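Local coordinates for putative transcription regulator (Lactobacillus plantarum WCFS1, PDB 3COL), which is a putative TetR-family transcription regulator that probably binds operator DNA through an N-terminal helix-turn-helix domain and pairs as a dimer, at residues V85-Y97 and Y180-M193. Sequence-based numbering, arbitrary orientation.
Sequences VTTRIRLYVQQVY and YTFGDIFQMIWDAM
Helices 85-97 and 182-193 cross at 121° with their axes 11.0 Å apart, and V93 and Q94 lie nearest the backbone of F186 and F182. The F182 ring carries much of the contact. On one face lies Q94, whose CB sits 3.4 Å from F182 CZ; the chain, turned off full extension at chi2, then lays the side-chain amide along the same face, with the two planes 21° apart and Q94 NE2 3.5 Å from F182 CD2. The opposite face is backed by CB of F186, one turn further along the helix. At its edge, F182 points into the face of the Y97 ring in a T-shaped pair, planes at 66°, with F182 CD1 3.6 Å from Y97 CG. With CG anti to the backbone N, the Y97 ring is carried out to the first turn of helix 182-193, where T181 and D184 form a capping box, and Y97 CE1 lies 3.9 Å from I185 CG1. Replacing Y97 by alanine is likely to leave the F182 edge without its aromatic face and open a gap beside F182 CA and I185 CG1. Both helices belong to the all-helical C-terminal part of the TetR-type fold, which in relatives holds ligand-binding and dimerisation surfaces; here I185 also packs on L154 of the second subunit. Toward the C-terminal end of helix 182-193, V93 CG1 lies 3.8 Å from F186 CD1 and also meets I189, while the aliphatic part of R90 lies against F186. W190 crosses T86 and I89 nearly at right angles, and I89 CG2 meets CE of selenomethionine M193 tip to tip at 3.8 Å.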
loop_
_atom_site.group_PDB
_atom_site.type_symbol
_atom_site.label_atom_id
_atom_site.label_comp_id
_atom_site.label_asym_id
_atom_site.label_seq_id
_atom_site.Cartn_x
_atom_site.Cartn_y
_atom_site.Cartn_z
ATOM N N VAL A 85 23.251 13.934 -1.052
ATOM C CA VAL A 85 22.056 13.128 -1.268
ATOM C C VAL A 85 21.222 12.926 -0.027
ATOM O O VAL A 85 20.019 12.725 -0.133
ATOM C CB VAL A 85 22.364 11.756 -1.913
ATOM C CG1 VAL A 85 22.860 11.966 -3.327
ATOM C CG2 VAL A 85 23.386 10.939 -1.061
ATOM N N THR A 86 21.858 12.960 1.146
ATOM C CA THR A 86 21.190 12.696 2.422
ATOM C C THR A 86 20.200 13.790 2.712
ATOM O O THR A 86 19.060 13.531 3.169
ATOM C CB THR A 86 22.240 12.522 3.603
ATOM O OG1 THR A 86 22.933 11.291 3.416
ATOM C CG2 THR A 86 21.572 12.495 4.990
ATOM N N THR A 87 20.660 15.024 2.483
ATOM C CA THR A 87 19.831 16.224 2.592
ATOM C C THR A 87 18.643 16.168 1.577
ATOM O O THR A 87 17.504 16.427 1.946
ATOM C CB THR A 87 20.701 17.495 2.357
ATOM O OG1 THR A 87 21.713 17.554 3.374
ATOM C CG2 THR A 87 19.862 18.788 2.411
ATOM N N ARG A 88 18.931 15.873 0.308
ATOM C CA ARG A 88 17.885 15.845 -0.710
ATOM C C ARG A 88 16.846 14.752 -0.459
ATOM O O ARG A 88 15.684 14.975 -0.715
ATOM C CB ARG A 88 18.476 15.674 -2.127
ATOM C CG ARG A 88 19.247 16.890 -2.606
ATOM C CD ARG A 88 19.626 16.699 -4.071
ATOM N NE ARG A 88 20.920 16.043 -4.208
ATOM C CZ ARG A 88 21.340 15.418 -5.302
ATOM N NH1 ARG A 88 22.555 14.878 -5.313
ATOM N NH2 ARG A 88 20.555 15.332 -6.370
ATOM N N ILE A 89 17.265 13.572 0.004
ATOM C CA ILE A 89 16.319 12.526 0.432
ATOM C C ILE A 89 15.389 13.019 1.566
ATOM O O ILE A 89 14.183 12.821 1.516
ATOM C CB ILE A 89 17.040 11.177 0.792
ATOM C CG1 ILE A 89 17.619 10.557 -0.469
ATOM C CG2 ILE A 89 16.029 10.127 1.435
ATOM C CD1 ILE A 89 18.520 9.363 -0.208
ATOM N N ARG A 90 15.948 13.676 2.569
ATOM C CA ARG A 90 15.137 14.192 3.656
ATOM C C ARG A 90 14.110 15.219 3.162
ATOM O O ARG A 90 12.935 15.162 3.546
ATOM C CB ARG A 90 16.012 14.771 4.778
ATOM C CG ARG A 90 15.230 15.050 6.075
ATOM C CD ARG A 90 16.101 15.689 7.158
ATOM N NE ARG A 90 16.438 17.075 6.810
ATOM C CZ ARG A 90 17.619 17.467 6.325
ATOM N NH1 ARG A 90 18.579 16.587 6.136
ATOM N NH2 ARG A 90 17.839 18.743 6.042
ATOM N N LEU A 91 14.562 16.143 2.310
ATOM C CA LEU A 91 13.690 17.138 1.666
ATOM C C LEU A 91 12.582 16.453 0.889
ATOM O O LEU A 91 11.425 16.877 0.939
ATOM C CB LEU A 91 14.490 18.020 0.697
ATOM C CG LEU A 91 15.576 18.945 1.289
ATOM C CD1 LEU A 91 16.296 19.693 0.126
ATOM C CD2 LEU A 91 15.015 19.913 2.351
ATOM N N TYR A 92 12.950 15.402 0.153
ATOM C CA TYR A 92 11.943 14.660 -0.611
ATOM C C TYR A 92 10.874 14.021 0.271
ATOM O O TYR A 92 9.686 14.183 0.037
ATOM C CB TYR A 92 12.612 13.608 -1.514
ATOM C CG TYR A 92 11.619 12.701 -2.194
ATOM C CD1 TYR A 92 10.667 13.209 -3.070
ATOM C CD2 TYR A 92 11.611 11.347 -1.923
ATOM C CE1 TYR A 92 9.742 12.361 -3.675
ATOM C CE2 TYR A 92 10.696 10.512 -2.501
ATOM C CZ TYR A 92 9.766 11.028 -3.368
ATOM O OH TYR A 92 8.870 10.165 -3.963
ATOM N N VAL A 93 11.304 13.255 1.266
ATOM C CA VAL A 93 10.386 12.538 2.098
ATOM C C VAL A 93 9.547 13.525 2.917
ATOM O O VAL A 93 8.378 13.280 3.170
ATOM C CB VAL A 93 11.121 11.523 3.015
ATOM C CG1 VAL A 93 10.113 10.762 3.885
ATOM C CG2 VAL A 93 11.930 10.529 2.158
ATOM N N GLN A 94 10.142 14.633 3.338
ATOM C CA GLN A 94 9.372 15.617 4.093
ATOM C C GLN A 94 8.247 16.252 3.248
ATOM O O GLN A 94 7.133 16.465 3.744
ATOM C CB GLN A 94 10.286 16.666 4.711
ATOM C CG GLN A 94 9.562 17.858 5.285
ATOM C CD GLN A 94 10.267 18.349 6.485
ATOM O OE1 GLN A 94 11.481 18.604 6.451
ATOM N NE2 GLN A 94 9.538 18.452 7.586
ATOM N N GLN A 95 8.535 16.542 1.984
ATOM C CA GLN A 95 7.491 16.981 1.038
ATOM C C GLN A 95 6.364 15.935 0.822
ATOM O O GLN A 95 5.180 16.266 0.899
ATOM C CB GLN A 95 8.131 17.389 -0.303
ATOM C CG GLN A 95 7.151 17.942 -1.359
ATOM C CD GLN A 95 6.183 19.011 -0.816
ATOM O OE1 GLN A 95 6.545 19.856 0.016
ATOM N NE2 GLN A 95 4.942 18.979 -1.309
ATOM N N VAL A 96 6.716 14.680 0.567
ATOM C CA VAL A 96 5.676 13.605 0.406
ATOM C C VAL A 96 4.789 13.561 1.654
ATOM O O VAL A 96 3.572 13.495 1.568
ATOM C CB VAL A 96 6.315 12.211 0.113
ATOM C CG1 VAL A 96 5.216 11.080 -0.001
ATOM C CG2 VAL A 96 7.174 12.230 -1.128
ATOM N N TYR A 97 5.421 13.621 2.818
ATOM C CA TYR A 97 4.747 13.650 4.117
ATOM C C TYR A 97 3.775 14.812 4.253
ATOM O O TYR A 97 2.588 14.592 4.538
ATOM C CB TYR A 97 5.804 13.670 5.234
ATOM C CG TYR A 97 5.294 13.730 6.646
ATOM C CD1 TYR A 97 5.048 12.563 7.373
ATOM C CD2 TYR A 97 5.091 14.976 7.279
ATOM C CE1 TYR A 97 4.574 12.634 8.720
ATOM C CE2 TYR A 97 4.637 15.064 8.615
ATOM C CZ TYR A 97 4.380 13.886 9.325
ATOM O OH TYR A 97 3.908 13.971 10.633
ATOM N N TYR A 180 2.363 12.459 16.351
ATOM C CA TYR A 180 3.750 12.190 15.897
ATOM C C TYR A 180 4.246 13.310 15.043
ATOM O O TYR A 180 3.463 13.968 14.370
ATOM C CB TYR A 180 3.817 10.878 15.079
ATOM C CG TYR A 180 3.343 9.713 15.915
ATOM C CD1 TYR A 180 4.214 9.074 16.836
ATOM C CD2 TYR A 180 2.005 9.275 15.824
ATOM C CE1 TYR A 180 3.760 8.029 17.636
ATOM C CE2 TYR A 180 1.543 8.223 16.614
ATOM C CZ TYR A 180 2.403 7.607 17.500
ATOM O OH TYR A 180 1.891 6.568 18.252
ATOM N N THR A 181 5.551 13.537 15.060
ATOM C CA THR A 181 6.146 14.581 14.261
ATOM C C THR A 181 6.708 13.940 13.003
ATOM O O THR A 181 6.759 12.695 12.886
ATOM C CB THR A 181 7.294 15.245 15.024
ATOM O OG1 THR A 181 8.257 14.242 15.358
ATOM C CG2 THR A 181 6.776 15.910 16.308
ATOM N N PHE A 182 7.083 14.774 12.040
ATOM C CA PHE A 182 7.757 14.260 10.873
ATOM C C PHE A 182 9.012 13.512 11.347
ATOM O O PHE A 182 9.336 12.491 10.812
ATOM C CB PHE A 182 8.146 15.391 9.913
ATOM C CG PHE A 182 9.131 14.940 8.838
ATOM C CD1 PHE A 182 8.706 14.093 7.820
ATOM C CD2 PHE A 182 10.459 15.350 8.867
ATOM C CE1 PHE A 182 9.606 13.634 6.831
ATOM C CE2 PHE A 182 11.373 14.901 7.862
ATOM C CZ PHE A 182 10.930 14.039 6.852
ATOM N N GLY A 183 9.726 14.060 12.334
ATOM C CA GLY A 183 10.919 13.433 12.848
ATOM C C GLY A 183 10.627 12.004 13.329
ATOM O O GLY A 183 11.427 11.102 13.117
ATOM N N ASP A 184 9.516 11.805 14.033
ATOM C CA ASP A 184 9.182 10.446 14.523
ATOM C C ASP A 184 8.984 9.437 13.360
ATOM O O ASP A 184 9.489 8.307 13.409
ATOM C CB ASP A 184 7.905 10.442 15.367
ATOM C CG ASP A 184 8.027 11.274 16.631
ATOM O OD1 ASP A 184 9.137 11.338 17.214
ATOM O OD2 ASP A 184 6.998 11.861 17.027
ATOM N N ILE A 185 8.209 9.843 12.354
ATOM C CA ILE A 185 7.890 8.972 11.228
ATOM C C ILE A 185 9.111 8.786 10.322
ATOM O O ILE A 185 9.393 7.668 9.849
ATOM C CB ILE A 185 6.709 9.563 10.422
ATOM C CG1 ILE A 185 5.484 9.841 11.317
ATOM C CG2 ILE A 185 6.380 8.680 9.189
ATOM C CD1 ILE A 185 4.992 8.601 12.143
ATOM N N PHE A 186 9.846 9.878 10.075
ATOM C CA PHE A 186 11.060 9.833 9.246
ATOM C C PHE A 186 12.124 8.959 9.895
ATOM O O PHE A 186 12.935 8.383 9.196
ATOM C CB PHE A 186 11.649 11.239 9.010
ATOM C CG PHE A 186 12.809 11.251 8.010
ATOM C CD1 PHE A 186 12.628 10.783 6.700
ATOM C CD2 PHE A 186 14.052 11.721 8.371
ATOM C CE1 PHE A 186 13.681 10.776 5.791
ATOM C CE2 PHE A 186 15.106 11.738 7.463
ATOM C CZ PHE A 186 14.929 11.263 6.182
ATOM N N GLN A 187 12.137 8.841 11.224
ATOM C CA GLN A 187 13.125 7.933 11.836
ATOM C C GLN A 187 12.936 6.465 11.323
ATOM O O GLN A 187 13.907 5.775 10.952
ATOM C CB GLN A 187 13.082 8.012 13.354
ATOM C CG GLN A 187 14.283 7.333 14.037
ATOM C CD GLN A 187 14.051 7.167 15.532
ATOM O OE1 GLN A 187 12.981 6.691 15.973
ATOM N NE2 GLN A 187 15.016 7.596 16.320
HETATM N N MSE A 188 11.695 6.001 11.268
HETATM C CA MSE A 188 11.423 4.657 10.711
HETATM C C MSE A 188 11.826 4.554 9.208
HETATM O O MSE A 188 12.519 3.625 8.801
HETATM C CB MSE A 188 9.961 4.260 10.905
HETATM C CG MSE A 188 9.543 3.138 9.910
HETATM SE SE MSE A 188 7.750 2.491 10.285
HETATM C CE MSE A 188 8.067 1.256 11.748
ATOM N N ILE A 189 11.404 5.528 8.400
ATOM C CA ILE A 189 11.662 5.520 6.949
ATOM C C ILE A 189 13.147 5.612 6.625
ATOM O O ILE A 189 13.643 4.873 5.786
ATOM C CB ILE A 189 10.897 6.663 6.253
ATOM C CG1 ILE A 189 9.370 6.435 6.355
ATOM C CG2 ILE A 189 11.393 6.872 4.804
ATOM C CD1 ILE A 189 8.565 7.671 5.975
ATOM N N TRP A 190 13.849 6.523 7.304
ATOM C CA TRP A 190 15.286 6.721 7.076
ATOM C C TRP A 190 16.123 5.536 7.552
ATOM O O TRP A 190 17.053 5.125 6.861
ATOM C CB TRP A 190 15.800 8.059 7.710
ATOM C CG TRP A 190 17.299 8.349 7.450
ATOM C CD1 TRP A 190 18.277 8.552 8.398
ATOM C CD2 TRP A 190 17.971 8.445 6.167
ATOM N NE1 TRP A 190 19.483 8.772 7.791
ATOM C CE2 TRP A 190 19.337 8.696 6.431
ATOM C CE3 TRP A 190 17.550 8.309 4.823
ATOM C CZ2 TRP A 190 20.286 8.851 5.403
ATOM C CZ3 TRP A 190 18.483 8.448 3.808
ATOM C CH2 TRP A 190 19.842 8.713 4.095
ATOM N N ASP A 191 15.836 5.012 8.745
ATOM C CA ASP A 191 16.450 3.722 9.181
ATOM C C ASP A 191 16.258 2.591 8.145
ATOM O O ASP A 191 17.200 1.827 7.849
ATOM C CB ASP A 191 15.903 3.253 10.542
ATOM C CG ASP A 191 16.380 4.126 11.693
ATOM O OD1 ASP A 191 17.230 4.993 11.439
ATOM O OD2 ASP A 191 15.906 3.951 12.841
ATOM N N ALA A 192 15.026 2.464 7.648
ATOM C CA ALA A 192 14.692 1.432 6.618
ATOM C C ALA A 192 15.619 1.599 5.419
ATOM O O ALA A 192 16.217 0.648 4.984
ATOM C CB ALA A 192 13.283 1.585 6.165
HETATM N N MSE A 193 15.750 2.827 4.921
HETATM C CA MSE A 193 16.550 3.120 3.717
HETATM C C MSE A 193 18.082 3.100 3.893
HETATM O O MSE A 193 18.799 2.673 3.000
HETATM C CB MSE A 193 16.181 4.514 3.158
HETATM C CG MSE A 193 14.696 4.705 2.762
HETATM SE SE MSE A 193 14.344 6.528 2.249
HETATM C CE MSE A 193 15.105 6.567 0.445
HETATM O O HOH W 1 2.064 13.699 12.192
#